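Glutamine synthetase (Helicobacter pylori, PDB 5ZLI) is a glutamine synthetase of the GSI beta type, a twelve-subunit enzyme whose chain combines a beta-grasp domain with a larger catalytic domain. Local coordinates at residues T78-R83 with C113-A118; G36-I41 with V96-V101; N327-L332 with H424-S429; F265-L270 with F370-S375; T280-W285 with N290-E295. All coordinates share one frame; numbering follows the deposited sequence.

Contact 1 of 5, residues T78-R83 with C113-A118; sequences TPDLVR and CPRSIA
Asp80 on strand 74-81 and Arg115 in the first turn of helix 114-128 form a salt bridge through one atom each, Asp80 OD2 and Arg115 NH2, 2.9 Å apart. The carboxylate comes to the rim of the guanidinium with the two planes turned 59° from each other, and as a hydrogen bond the pair is weak (118° at the hydrogen). Arg83 NH2 approaches the same rim, 4.0 Å from Arg115 NH1. Both of these nitrogens form salt bridges with Asp243 OD2 on helix 238-258, a shared anion around which the two arginines gather. Charge thus ties strand 74-81 of the beta-grasp sheet to helix 114-128, in the catalytic domain. Asp80 OD2 has a second cationic partner in Lys119, one turn further along that helix. Beyond Asp80, Leu81 centres an inverse gamma turn, and the chain turns a corner at Val82 and Arg83. Val82 CG2 lies over one face of the Arg83 guanidinium, near its rim. At the base of Arg115, Cys113 occupies the N-cap, its SG accepting weakly from Ser116 N at 3.4 Å.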
# COMPACT_ATOMS: atom_id res chain seq x y z
N THR B 78 25.14 5.44 52.60
CA THR B 78 24.71 5.83 53.93
C THR B 78 23.36 6.52 53.83
O THR B 78 23.29 7.65 53.32
CB THR B 78 25.70 6.74 54.63
OG1 THR B 78 27.04 6.40 54.24
CG2 THR B 78 25.49 6.60 56.15
N PRO B 79 22.28 5.88 54.26
CA PRO B 79 20.97 6.52 54.16
C PRO B 79 20.87 7.69 55.12
O PRO B 79 21.37 7.64 56.24
CB PRO B 79 20.00 5.39 54.53
CG PRO B 79 20.80 4.11 54.39
CD PRO B 79 22.19 4.49 54.75
N ASP B 80 20.27 8.78 54.64
CA ASP B 80 19.89 9.91 55.49
C ASP B 80 18.36 9.87 55.63
O ASP B 80 17.63 9.92 54.63
CB ASP B 80 20.39 11.25 54.93
CG ASP B 80 20.27 12.40 55.93
OD1 ASP B 80 19.75 12.18 57.05
OD2 ASP B 80 20.74 13.52 55.64
N LEU B 81 17.88 9.76 56.86
CA LEU B 81 16.45 9.58 57.05
C LEU B 81 15.76 10.92 57.25
O LEU B 81 15.08 11.17 58.23
CB LEU B 81 16.19 8.63 58.21
CG LEU B 81 16.68 7.24 57.79
CD1 LEU B 81 16.61 6.21 58.92
CD2 LEU B 81 15.92 6.79 56.57
N VAL B 82 15.94 11.78 56.24
CA VAL B 82 15.22 13.04 56.15
C VAL B 82 14.65 13.13 54.74
O VAL B 82 15.25 12.66 53.77
CB VAL B 82 16.10 14.27 56.45
CG1 VAL B 82 16.55 14.26 57.91
CG2 VAL B 82 17.29 14.34 55.50
N ARG B 83 13.47 13.75 54.66
CA ARG B 83 12.77 14.03 53.40
C ARG B 83 12.50 12.76 52.60
O ARG B 83 12.30 12.83 51.37
CB ARG B 83 13.52 15.06 52.56
CG ARG B 83 13.51 16.42 53.24
CD ARG B 83 14.25 17.45 52.44
NE ARG B 83 15.67 17.13 52.41
CZ ARG B 83 16.50 17.33 53.42
NH1 ARG B 83 16.06 17.85 54.57
NH2 ARG B 83 17.77 17.00 53.27
N CYS B 113 31.48 12.48 46.68
CA CYS B 113 30.03 12.33 46.72
C CYS B 113 29.43 13.73 46.71
O CYS B 113 29.59 14.46 47.68
CB CYS B 113 29.60 11.55 47.95
SG CYS B 113 27.81 11.61 48.24
N PRO B 114 28.72 14.12 45.65
CA PRO B 114 28.23 15.50 45.57
C PRO B 114 27.35 15.89 46.73
O PRO B 114 27.42 17.03 47.22
CB PRO B 114 27.45 15.50 44.25
CG PRO B 114 27.99 14.39 43.48
CD PRO B 114 28.33 13.34 44.47
N ARG B 115 26.43 15.02 47.13
CA ARG B 115 25.61 15.34 48.29
C ARG B 115 26.45 15.46 49.57
O ARG B 115 26.11 16.23 50.48
CB ARG B 115 24.49 14.31 48.39
CG ARG B 115 23.41 14.74 49.29
CD ARG B 115 22.23 13.81 49.30
NE ARG B 115 22.05 13.41 50.69
CZ ARG B 115 21.17 13.94 51.53
NH1 ARG B 115 20.34 14.89 51.13
NH2 ARG B 115 21.13 13.52 52.79
N SER B 116 27.58 14.71 49.66
CA SER B 116 28.52 14.89 50.77
C SER B 116 29.21 16.25 50.69
O SER B 116 29.48 16.89 51.71
CB SER B 116 29.55 13.77 50.79
OG SER B 116 29.02 12.54 51.22
N ILE B 117 29.58 16.66 49.48
CA ILE B 117 30.10 18.01 49.29
C ILE B 117 29.10 19.05 49.79
O ILE B 117 29.47 19.99 50.50
CB ILE B 117 30.48 18.24 47.81
CG1 ILE B 117 31.65 17.32 47.42
CG2 ILE B 117 30.77 19.74 47.50
CD1 ILE B 117 32.08 17.39 45.94
N ALA B 118 27.81 18.86 49.49
CA ALA B 118 26.81 19.88 49.82
C ALA B 118 26.62 20.05 51.30
O ALA B 118 26.18 21.12 51.73
CB ALA B 118 25.46 19.56 49.18

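Contact 2 of 5, residues G36-I41 with V96-V101; sequences GTWNHI and VVFCDV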
# COMPACT_ATOMS: atom_id res chain seq x y z
N GLY B 36 24.87 14.23 38.21
CA GLY B 36 23.53 14.68 38.55
C GLY B 36 22.48 13.62 38.37
O GLY B 36 21.29 13.89 38.56
N THR B 37 22.87 12.45 37.90
CA THR B 37 21.89 11.40 37.73
C THR B 37 21.47 10.86 39.08
O THR B 37 22.30 10.52 39.92
CB THR B 37 22.46 10.28 36.89
OG1 THR B 37 22.74 10.79 35.59
CG2 THR B 37 21.46 9.13 36.82
N TRP B 38 20.18 10.74 39.28
CA TRP B 38 19.68 10.11 40.47
C TRP B 38 19.67 8.61 40.21
O TRP B 38 19.15 8.14 39.20
CB TRP B 38 18.30 10.67 40.79
CG TRP B 38 18.02 10.80 42.23
CD1 TRP B 38 18.90 10.69 43.26
CD2 TRP B 38 16.75 11.07 42.81
NE1 TRP B 38 18.25 10.87 44.46
CE2 TRP B 38 16.93 11.11 44.21
CE3 TRP B 38 15.48 11.28 42.29
CZ2 TRP B 38 15.90 11.36 45.08
CZ3 TRP B 38 14.46 11.52 43.15
CH2 TRP B 38 14.67 11.56 44.54
N ASN B 39 20.27 7.85 41.14
CA ASN B 39 20.38 6.41 41.01
C ASN B 39 19.67 5.75 42.17
O ASN B 39 19.41 6.39 43.19
CB ASN B 39 21.85 5.96 40.96
CG ASN B 39 22.56 6.47 39.73
OD1 ASN B 39 22.69 5.76 38.76
ND2 ASN B 39 23.05 7.71 39.78
N HIS B 40 19.24 4.50 41.98
CA HIS B 40 18.53 3.81 43.06
C HIS B 40 18.86 2.32 43.09
O HIS B 40 19.34 1.73 42.12
CB HIS B 40 17.01 4.00 42.97
CG HIS B 40 16.36 3.25 41.85
ND1 HIS B 40 15.27 2.43 42.04
CD2 HIS B 40 16.65 3.19 40.53
CE1 HIS B 40 14.91 1.90 40.88
NE2 HIS B 40 15.73 2.35 39.95
N ILE B 41 18.55 1.73 44.24
CA ILE B 41 18.71 0.32 44.53
C ILE B 41 17.65 -0.03 45.55
O ILE B 41 17.57 0.58 46.62
CB ILE B 41 20.13 -0.02 45.02
CG1 ILE B 41 20.16 -1.38 45.71
CG2 ILE B 41 20.65 1.05 45.90
CD1 ILE B 41 21.54 -1.80 46.16
N VAL B 96 11.15 6.10 49.19
CA VAL B 96 12.45 6.53 48.72
C VAL B 96 13.16 7.19 49.88
O VAL B 96 12.55 7.90 50.68
CB VAL B 96 12.31 7.47 47.51
CG1 VAL B 96 13.67 7.95 47.04
CG2 VAL B 96 11.59 6.76 46.36
N VAL B 97 14.45 6.91 50.01
CA VAL B 97 15.27 7.47 51.07
C VAL B 97 16.60 7.88 50.47
O VAL B 97 17.14 7.18 49.61
CB VAL B 97 15.45 6.48 52.23
CG1 VAL B 97 15.72 5.13 51.68
CG2 VAL B 97 16.56 6.97 53.19
N PHE B 98 17.05 9.08 50.83
CA PHE B 98 18.31 9.62 50.34
C PHE B 98 19.51 8.91 50.96
O PHE B 98 19.42 8.27 52.01
CB PHE B 98 18.40 11.13 50.61
CG PHE B 98 17.50 11.97 49.75
CD1 PHE B 98 17.95 12.43 48.51
CD2 PHE B 98 16.22 12.33 50.18
CE1 PHE B 98 17.14 13.24 47.71
CE2 PHE B 98 15.39 13.13 49.38
CZ PHE B 98 15.85 13.58 48.15
N CYS B 99 20.65 9.01 50.27
CA CYS B 99 21.89 8.42 50.73
C CYS B 99 23.09 9.25 50.30
O CYS B 99 23.04 10.00 49.32
CB CYS B 99 22.03 6.98 50.22
SG CYS B 99 20.69 5.89 50.79
N ASP B 100 24.16 9.15 51.07
CA ASP B 100 25.50 9.57 50.67
C ASP B 100 26.41 8.36 50.56
O ASP B 100 26.13 7.29 51.11
CB ASP B 100 26.10 10.59 51.63
CG ASP B 100 25.31 11.89 51.67
OD1 ASP B 100 25.27 12.56 50.61
OD2 ASP B 100 24.73 12.23 52.73
N VAL B 101 27.48 8.52 49.82
CA VAL B 101 28.55 7.53 49.73
C VAL B 101 29.52 7.70 50.89
O VAL B 101 29.99 8.81 51.16
CB VAL B 101 29.28 7.67 48.39
CG1 VAL B 101 29.79 6.33 47.88
CG2 VAL B 101 28.33 8.27 47.38
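Trp38 and Phe98 meet obliquely, the six-membered ring of the indole against the phenyl ring, with centroids 5.5 Å apart and planes inclined by 32°. The touch is made at one corner of each ring: Trp38 CZ2 lies 3.5 Å from Phe98 CE1 and 3.8 Å from Phe98 CZ. Taken as whole side chains the two cross at about a right angle, the indole extending from strand 38-44 and the phenyl from strand 94-103. Phe98 turns its CG beside the backbone N, opposite the carbonyl carbon (chi1 -72°), which brings the outer end of the ring nearer to Trp38. Val96, on the same strand, points toward the segment 36-41 without coming into close contact. In the beta-grasp sheet both strands pair with strand 26-32, antiparallel and parallel respectively, so the aromatic pair reaches across that intervening strand. Helix 238-258 packs on the two rings, with Lys247 touching both, and Val193 of a neighbouring subunit packs on Trp38. No hydrogen bond joins the segments here; the attraction is apolar and dispersive and tolerates an oblique angle, while Arg30, in a cation-pi contact with Trp38, probably polarises the indole.

Contact 3 of 5, residues N327-L332 with H424-S429; sequences NSYKRL and HTLRRS
His424 begins the contact with its backbone: its carbonyl O lies 3.1 Å from Tyr329 CB, while its side chain points away from helix 326-331. The tyrosine CG sits beside the backbone N and opposite the carbonyl carbon (chi1 -63°), sending the ring past His424 and along the chain that follows. Thr425 then passes over the ring, its carbonyl carbon 3.5 Å above the plane and over the centre. Leu426 N continues this peptide over the same face, nearer the rim, so one flat group of the backbone lies against the phenol. Leu426 CB adds an apolar touch from the same side, near Tyr329 CE2, at 3.6 Å. Arg427 turns away and forms a salt bridge with Glu467. Arg428 serves the helix start instead: its backbone N donates weakly to Thr425 OG1, 3.4 Å away, and its NH1 weakly to His424 ND1, while NH2 forms a salt bridge with Glu431 of a neighbouring subunit. Ser429, one turn on from Thr425, meets the far end of the ring, its OG hydrogen-bonded to Tyr329 OH at 2.6 Å. The phenol thus meets backbone over one face and a hydroxyl at its OH, and helix 315-322 packs beside it through Ala319. This is the N terminus of helix 426-434, N-capped by Thr425 through a weak bond and packed against a tyrosine from the weakly bonded helix 326-331 of the catalytic domain.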
# COMPACT_ATOMS: atom_id res chain seq x y z
N ASN B 327 25.54 21.96 26.28
CA ASN B 327 24.23 22.46 25.91
C ASN B 327 23.88 23.71 26.71
O ASN B 327 23.09 24.55 26.26
CB ASN B 327 23.19 21.39 26.13
CG ASN B 327 21.94 21.73 25.45
OD1 ASN B 327 20.90 21.95 26.08
ND2 ASN B 327 22.01 21.79 24.14
N SER B 328 24.46 23.86 27.89
CA SER B 328 24.25 25.09 28.65
C SER B 328 24.61 26.31 27.84
O SER B 328 23.91 27.32 27.88
CB SER B 328 25.07 25.05 29.92
OG SER B 328 24.63 23.96 30.69
N TYR B 329 25.64 26.20 27.02
CA TYR B 329 26.17 27.36 26.34
C TYR B 329 25.44 27.69 25.06
O TYR B 329 25.64 28.78 24.53
CB TYR B 329 27.65 27.13 26.09
CG TYR B 329 28.36 27.00 27.39
CD1 TYR B 329 28.93 28.12 28.01
CD2 TYR B 329 28.40 25.79 28.05
CE1 TYR B 329 29.56 28.01 29.24
CE2 TYR B 329 29.03 25.66 29.29
CZ TYR B 329 29.61 26.77 29.87
OH TYR B 329 30.23 26.63 31.08
N LYS B 330 24.60 26.80 24.54
CA LYS B 330 23.65 27.19 23.50
C LYS B 330 22.55 28.09 24.04
O LYS B 330 21.89 28.77 23.25
CB LYS B 330 23.06 25.94 22.86
CG LYS B 330 24.12 24.89 22.58
CD LYS B 330 24.76 25.12 21.20
CE LYS B 330 26.13 24.48 21.16
NZ LYS B 330 26.17 23.09 21.63
N ARG B 331 22.32 28.08 25.34
CA ARG B 331 21.35 28.92 26.01
C ARG B 331 21.91 30.30 26.34
O ARG B 331 21.15 31.28 26.36
CB ARG B 331 20.88 28.22 27.27
CG ARG B 331 20.14 29.08 28.26
CD ARG B 331 19.62 28.22 29.39
NE ARG B 331 19.03 29.01 30.46
CZ ARG B 331 19.71 29.53 31.48
NH1 ARG B 331 21.03 29.35 31.60
NH2 ARG B 331 19.08 30.25 32.40
N LEU B 332 23.22 30.40 26.62
CA LEU B 332 23.87 31.64 27.05
C LEU B 332 24.20 32.56 25.87
O LEU B 332 25.30 33.12 25.78
CB LEU B 332 25.13 31.28 27.82
CG LEU B 332 24.85 30.28 28.98
CD1 LEU B 332 26.13 29.88 29.73
CD2 LEU B 332 23.70 30.66 29.98
N HIS B 424 31.95 31.23 26.82
CA HIS B 424 31.13 30.78 25.72
C HIS B 424 31.05 29.27 25.61
O HIS B 424 30.07 28.75 25.06
CB HIS B 424 31.69 31.30 24.41
CG HIS B 424 31.50 32.76 24.21
ND1 HIS B 424 32.55 33.65 24.29
CD2 HIS B 424 30.42 33.47 23.82
CE1 HIS B 424 32.11 34.87 24.03
NE2 HIS B 424 30.82 34.78 23.72
N THR B 425 32.04 28.55 26.08
CA THR B 425 32.01 27.12 26.02
C THR B 425 32.32 26.57 27.40
O THR B 425 32.93 27.25 28.23
CB THR B 425 33.01 26.60 24.96
OG1 THR B 425 34.31 27.17 25.20
CG2 THR B 425 32.57 26.94 23.58
N LEU B 426 31.93 25.31 27.61
CA LEU B 426 32.30 24.59 28.82
C LEU B 426 33.81 24.39 28.91
O LEU B 426 34.37 24.31 30.03
CB LEU B 426 31.60 23.24 28.85
CG LEU B 426 31.96 22.30 29.99
CD1 LEU B 426 31.70 22.97 31.30
CD2 LEU B 426 31.13 21.05 29.79
N ARG B 427 34.50 24.28 27.77
CA ARG B 427 35.95 24.11 27.81
C ARG B 427 36.60 25.34 28.44
O ARG B 427 37.48 25.20 29.31
CB ARG B 427 36.50 23.89 26.40
CG ARG B 427 38.01 24.09 26.31
CD ARG B 427 38.49 23.78 24.92
NE ARG B 427 38.67 22.36 24.74
CZ ARG B 427 39.81 21.75 24.94
NH1 ARG B 427 40.86 22.45 25.33
NH2 ARG B 427 39.91 20.44 24.75
N ARG B 428 36.18 26.55 28.03
CA ARG B 428 36.78 27.72 28.64
C ARG B 428 36.37 27.82 30.11
O ARG B 428 37.21 28.15 30.95
CB ARG B 428 36.45 28.98 27.83
CG ARG B 428 37.65 29.94 27.67
CD ARG B 428 37.38 31.08 26.69
NE ARG B 428 36.16 31.83 26.99
CZ ARG B 428 35.65 32.76 26.18
NH1 ARG B 428 34.54 33.41 26.51
NH2 ARG B 428 36.27 33.01 25.04
N SER B 429 35.12 27.43 30.44
CA SER B 429 34.66 27.45 31.82
C SER B 429 35.48 26.52 32.71
O SER B 429 35.79 26.87 33.85
CB SER B 429 33.21 27.01 31.88
OG SER B 429 32.40 28.02 31.35

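Contact 4 of 5, residues F265-L270 with F370-S375; sequences FMPKPL and FPDSSS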
# COMPACT_ATOMS: atom_id res chain seq x y z
N PHE B 265 14.85 18.64 31.39
CA PHE B 265 15.27 19.92 31.92
C PHE B 265 16.51 20.48 31.21
O PHE B 265 17.09 21.45 31.71
CB PHE B 265 15.52 19.83 33.41
CG PHE B 265 14.30 19.56 34.23
CD1 PHE B 265 13.73 18.31 34.27
CD2 PHE B 265 13.79 20.53 35.07
CE1 PHE B 265 12.67 18.06 35.07
CE2 PHE B 265 12.72 20.27 35.87
CZ PHE B 265 12.16 19.05 35.88
N MET B 266 16.87 19.94 30.02
CA MET B 266 18.09 20.36 29.32
C MET B 266 18.02 21.83 28.90
O MET B 266 16.97 22.31 28.46
CB MET B 266 18.37 19.46 28.10
CG MET B 266 17.50 19.67 26.85
SD MET B 266 17.83 18.50 25.50
CE MET B 266 19.43 19.03 25.00
N PRO B 267 19.15 22.55 28.95
CA PRO B 267 19.11 24.02 28.78
C PRO B 267 18.52 24.53 27.46
O PRO B 267 17.77 25.50 27.50
CB PRO B 267 20.58 24.42 28.97
CG PRO B 267 21.18 23.31 29.73
CD PRO B 267 20.48 22.08 29.34
N LYS B 268 18.89 23.99 26.30
CA LYS B 268 18.44 24.52 25.00
C LYS B 268 18.09 23.41 24.00
O LYS B 268 18.91 23.04 23.15
CB LYS B 268 19.52 25.45 24.44
CG LYS B 268 19.12 26.28 23.22
CD LYS B 268 18.31 27.50 23.62
CE LYS B 268 18.48 28.61 22.65
NZ LYS B 268 17.56 29.67 23.04
N PRO B 269 16.86 22.87 24.06
CA PRO B 269 16.44 21.87 23.06
C PRO B 269 15.98 22.44 21.73
O PRO B 269 16.07 21.77 20.70
CB PRO B 269 15.28 21.14 23.74
CG PRO B 269 14.71 22.15 24.67
CD PRO B 269 15.89 22.95 25.18
N LEU B 270 15.48 23.67 21.72
CA LEU B 270 14.95 24.26 20.50
C LEU B 270 15.83 25.43 20.13
O LEU B 270 16.00 26.35 20.93
CB LEU B 270 13.51 24.74 20.70
CG LEU B 270 12.50 23.74 21.22
CD1 LEU B 270 11.19 24.43 21.53
CD2 LEU B 270 12.30 22.67 20.20
N PHE B 370 22.01 32.69 35.50
CA PHE B 370 22.85 31.93 34.58
C PHE B 370 22.85 30.41 34.80
O PHE B 370 23.10 29.69 33.83
CB PHE B 370 24.29 32.46 34.61
CG PHE B 370 24.89 32.56 35.99
CD1 PHE B 370 24.75 33.73 36.73
CD2 PHE B 370 25.61 31.52 36.53
CE1 PHE B 370 25.29 33.84 37.98
CE2 PHE B 370 26.16 31.63 37.81
CZ PHE B 370 25.99 32.79 38.53
N PRO B 371 22.56 29.87 35.99
CA PRO B 371 22.57 28.40 36.11
C PRO B 371 21.40 27.72 35.41
O PRO B 371 20.36 28.32 35.13
CB PRO B 371 22.52 28.16 37.63
CG PRO B 371 22.21 29.42 38.23
CD PRO B 371 22.48 30.53 37.30
N ASP B 372 21.61 26.43 35.09
CA ASP B 372 20.60 25.57 34.46
C ASP B 372 20.57 24.20 35.13
O ASP B 372 21.40 23.87 35.99
CB ASP B 372 20.84 25.40 32.96
CG ASP B 372 22.27 24.98 32.61
OD1 ASP B 372 22.71 23.91 33.08
OD2 ASP B 372 22.94 25.72 31.84
N SER B 373 19.59 23.40 34.72
CA SER B 373 19.36 22.12 35.40
C SER B 373 20.29 21.01 34.93
O SER B 373 20.32 19.94 35.54
CB SER B 373 17.91 21.69 35.24
OG SER B 373 17.01 22.72 35.66
N SER B 374 21.10 21.26 33.90
CA SER B 374 22.16 20.31 33.57
C SER B 374 23.21 20.28 34.67
O SER B 374 24.15 19.48 34.61
CB SER B 374 22.77 20.66 32.20
OG SER B 374 24.16 20.89 32.23
N SER B 375 23.12 21.20 35.61
CA SER B 375 24.04 21.22 36.73
C SER B 375 23.66 20.19 37.78
O SER B 375 22.48 19.95 38.04
CB SER B 375 24.04 22.63 37.33
OG SER B 375 22.72 22.96 37.73
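Pro267 and Asp372 make one of the two close points of this buried contact, the ring carbon Pro267 CG resting 3.5 Å from Asp372 CG. Pro267 CG is equally far, 3.7 Å, from Asp372 OD1 and OD2, so the proline meets the carboxylate centrally and not at one oxygen. Asp372 CG stands between its own backbone N and carbonyl carbon (chi1 51°), which turns the carboxylate to the proline. The other close point joins Phe265 CB and Ser373 CB, also 3.5 Å apart. Two loops of the catalytic domain meet here, one leaving strand 262-264 and one leading from strand 366-368 to helix 377-393; the latter folds into a type I beta turn from Asp372 to Ser375, closed by Ser375 N to Asp372 O. No hydrogen bond crosses between the loops, and the polar ends are satisfied elsewhere: Asp372 OD2 by Ser328, Ser373 OG by Asn140, Ser374 OG by Ser325. Packing is looser toward the ends. The Phe265 ring leads away toward Phe142 and helix 238-258, with Ser373 OG 3.9 Å from Phe265 CD2. On another side Ser374 CB stays 3.9 Å from Pro267 CD, where Thr478 of a neighbouring subunit packs on both residues.

Contact 5 of 5, residues T280-W285 with N290-E295; sequences THVSVW and NLFSGE
Trp285 and Asn290 are an antiparallel, non-hydrogen-bonded pair of the beta hairpin in which strand 278-286 turns back into the short strand 289-290. Both side chains lie on the same face of the sheet, and Asn290 CB sits over the six-membered ring of Trp285 in a CH-pi contact, 3.7 Å from the centroid and 14° off the normal. The asparagine amide continues across the indole, inclined by 31° to it. Trp285 NE1 points at Ser283 OG in the ring plane, though the modelled distance is doubtfully short. Past the pair, Leu291 N donates to Val284 O at 3.1 Å, and the chain then leaves the strand. An Asx turn nested in a type I beta turn makes this exit: Asn290 OD1 accepts from Phe292 N at 2.9 Å, while Asn290 O takes both Ser293 N and Ser293 OG. Asn290 ND2 is bonded to Ala364 O. The turn lays Phe292 along the strand, with Ser283 CA over its face, 4.2 Å from the centroid. Two valines touch the ring: Val282 CG2 at 3.7 Å from Phe292 CE2 and Val284 CG2 at 3.6 Å from Phe292 CE1. Phe307 of helix 302-313 meets the Phe292 ring edge-to-face.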
# COMPACT_ATOMS: atom_id res chain seq x y z
N THR B 280 18.13 30.59 40.36
CA THR B 280 18.47 30.22 41.73
C THR B 280 18.45 31.47 42.60
O THR B 280 19.06 32.48 42.26
CB THR B 280 19.84 29.51 41.75
OG1 THR B 280 20.60 29.92 40.61
CG2 THR B 280 19.68 28.03 41.62
N HIS B 281 17.70 31.40 43.70
CA HIS B 281 17.55 32.50 44.63
C HIS B 281 18.33 32.21 45.92
O HIS B 281 18.13 31.15 46.53
CB HIS B 281 16.06 32.73 44.96
CG HIS B 281 15.23 33.25 43.82
ND1 HIS B 281 14.15 34.09 44.01
CD2 HIS B 281 15.30 33.04 42.48
CE1 HIS B 281 13.60 34.39 42.85
NE2 HIS B 281 14.28 33.76 41.90
N VAL B 282 19.19 33.15 46.34
CA VAL B 282 19.97 32.93 47.56
C VAL B 282 19.64 33.96 48.64
O VAL B 282 19.34 35.12 48.35
CB VAL B 282 21.50 32.93 47.28
CG1 VAL B 282 21.86 31.90 46.23
CG2 VAL B 282 21.94 34.31 46.85
N SER B 283 19.67 33.52 49.90
CA SER B 283 19.81 34.42 51.04
C SER B 283 20.62 33.65 52.08
O SER B 283 20.51 32.42 52.20
CB SER B 283 18.49 34.87 51.71
OG SER B 283 17.72 33.81 52.32
N VAL B 284 21.43 34.38 52.84
CA VAL B 284 22.14 33.82 53.98
C VAL B 284 21.53 34.44 55.23
O VAL B 284 21.47 35.67 55.34
CB VAL B 284 23.64 34.11 53.89
CG1 VAL B 284 24.34 33.47 55.04
CG2 VAL B 284 24.18 33.63 52.57
N TRP B 285 21.15 33.61 56.19
CA TRP B 285 20.59 34.08 57.45
C TRP B 285 21.48 33.62 58.60
O TRP B 285 22.23 32.65 58.48
CB TRP B 285 19.16 33.58 57.69
CG TRP B 285 18.18 34.03 56.67
CD1 TRP B 285 18.36 34.06 55.32
CD2 TRP B 285 16.87 34.55 56.91
NE1 TRP B 285 17.24 34.54 54.70
CE2 TRP B 285 16.31 34.86 55.66
CE3 TRP B 285 16.12 34.78 58.06
CZ2 TRP B 285 15.03 35.39 55.52
CZ3 TRP B 285 14.85 35.30 57.93
CH2 TRP B 285 14.32 35.60 56.66
N ASN B 290 18.19 38.32 58.47
CA ASN B 290 18.53 38.08 57.08
C ASN B 290 19.69 39.00 56.73
O ASN B 290 19.49 40.18 56.46
CB ASN B 290 17.32 38.32 56.18
CG ASN B 290 17.61 38.00 54.72
OD1 ASN B 290 18.76 37.97 54.29
ND2 ASN B 290 16.56 37.72 53.96
N LEU B 291 20.88 38.42 56.61
CA LEU B 291 22.05 39.26 56.43
C LEU B 291 22.10 39.93 55.07
O LEU B 291 22.93 40.83 54.87
CB LEU B 291 23.34 38.46 56.65
CG LEU B 291 23.82 38.12 58.06
CD1 LEU B 291 22.78 37.35 58.80
CD2 LEU B 291 25.11 37.35 58.01
N PHE B 292 21.22 39.57 54.14
CA PHE B 292 21.25 40.17 52.82
C PHE B 292 20.51 41.48 52.77
O PHE B 292 20.79 42.31 51.91
CB PHE B 292 20.66 39.21 51.79
CG PHE B 292 21.68 38.31 51.17
CD1 PHE B 292 22.75 37.85 51.92
CD2 PHE B 292 21.57 37.92 49.85
CE1 PHE B 292 23.71 37.03 51.36
CE2 PHE B 292 22.52 37.09 49.28
CZ PHE B 292 23.60 36.64 50.05
N SER B 293 19.59 41.69 53.69
CA SER B 293 18.83 42.92 53.77
C SER B 293 19.59 43.98 54.55
O SER B 293 20.06 43.73 55.66
CB SER B 293 17.48 42.64 54.42
OG SER B 293 17.70 42.22 55.75
N GLY B 294 19.66 45.17 53.99
CA GLY B 294 20.29 46.28 54.65
C GLY B 294 19.88 47.52 53.89
O GLY B 294 18.90 47.49 53.13
N GLU B 295 20.66 48.59 54.04
CA GLU B 295 20.33 49.82 53.32
C GLU B 295 21.51 50.35 52.51
O GLU B 295 21.43 51.46 51.97
CB GLU B 295 19.75 50.90 54.25
CG GLU B 295 18.43 50.47 54.94
CD GLU B 295 17.21 50.53 53.98
OE1 GLU B 295 16.94 51.62 53.43
OE2 GLU B 295 16.52 49.48 53.77

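How the contacts relate
From the N terminus, contact 2 opens first at 36-41 and contact 1 at 78-83; contact 2 then closes at 96-101 and contact 1 at 113-118, so the two cross. They touch through neighbouring strands 74-81 and 94-103, tying the beta-grasp sheet together and to helix 114-128. The other three all open after contact 1 has closed. Contact 4 opens at 265-270, and within its long loop contact 5 closes a short hairpin of the catalytic sheet. Contact 3 opens at 327-332, before contact 4 closes at 370-375, and ends at 424-429, a second crossing. Contacts 3 and 4 touch, about 11 Å between centres, joining loops and helices that border a neighbouring subunit.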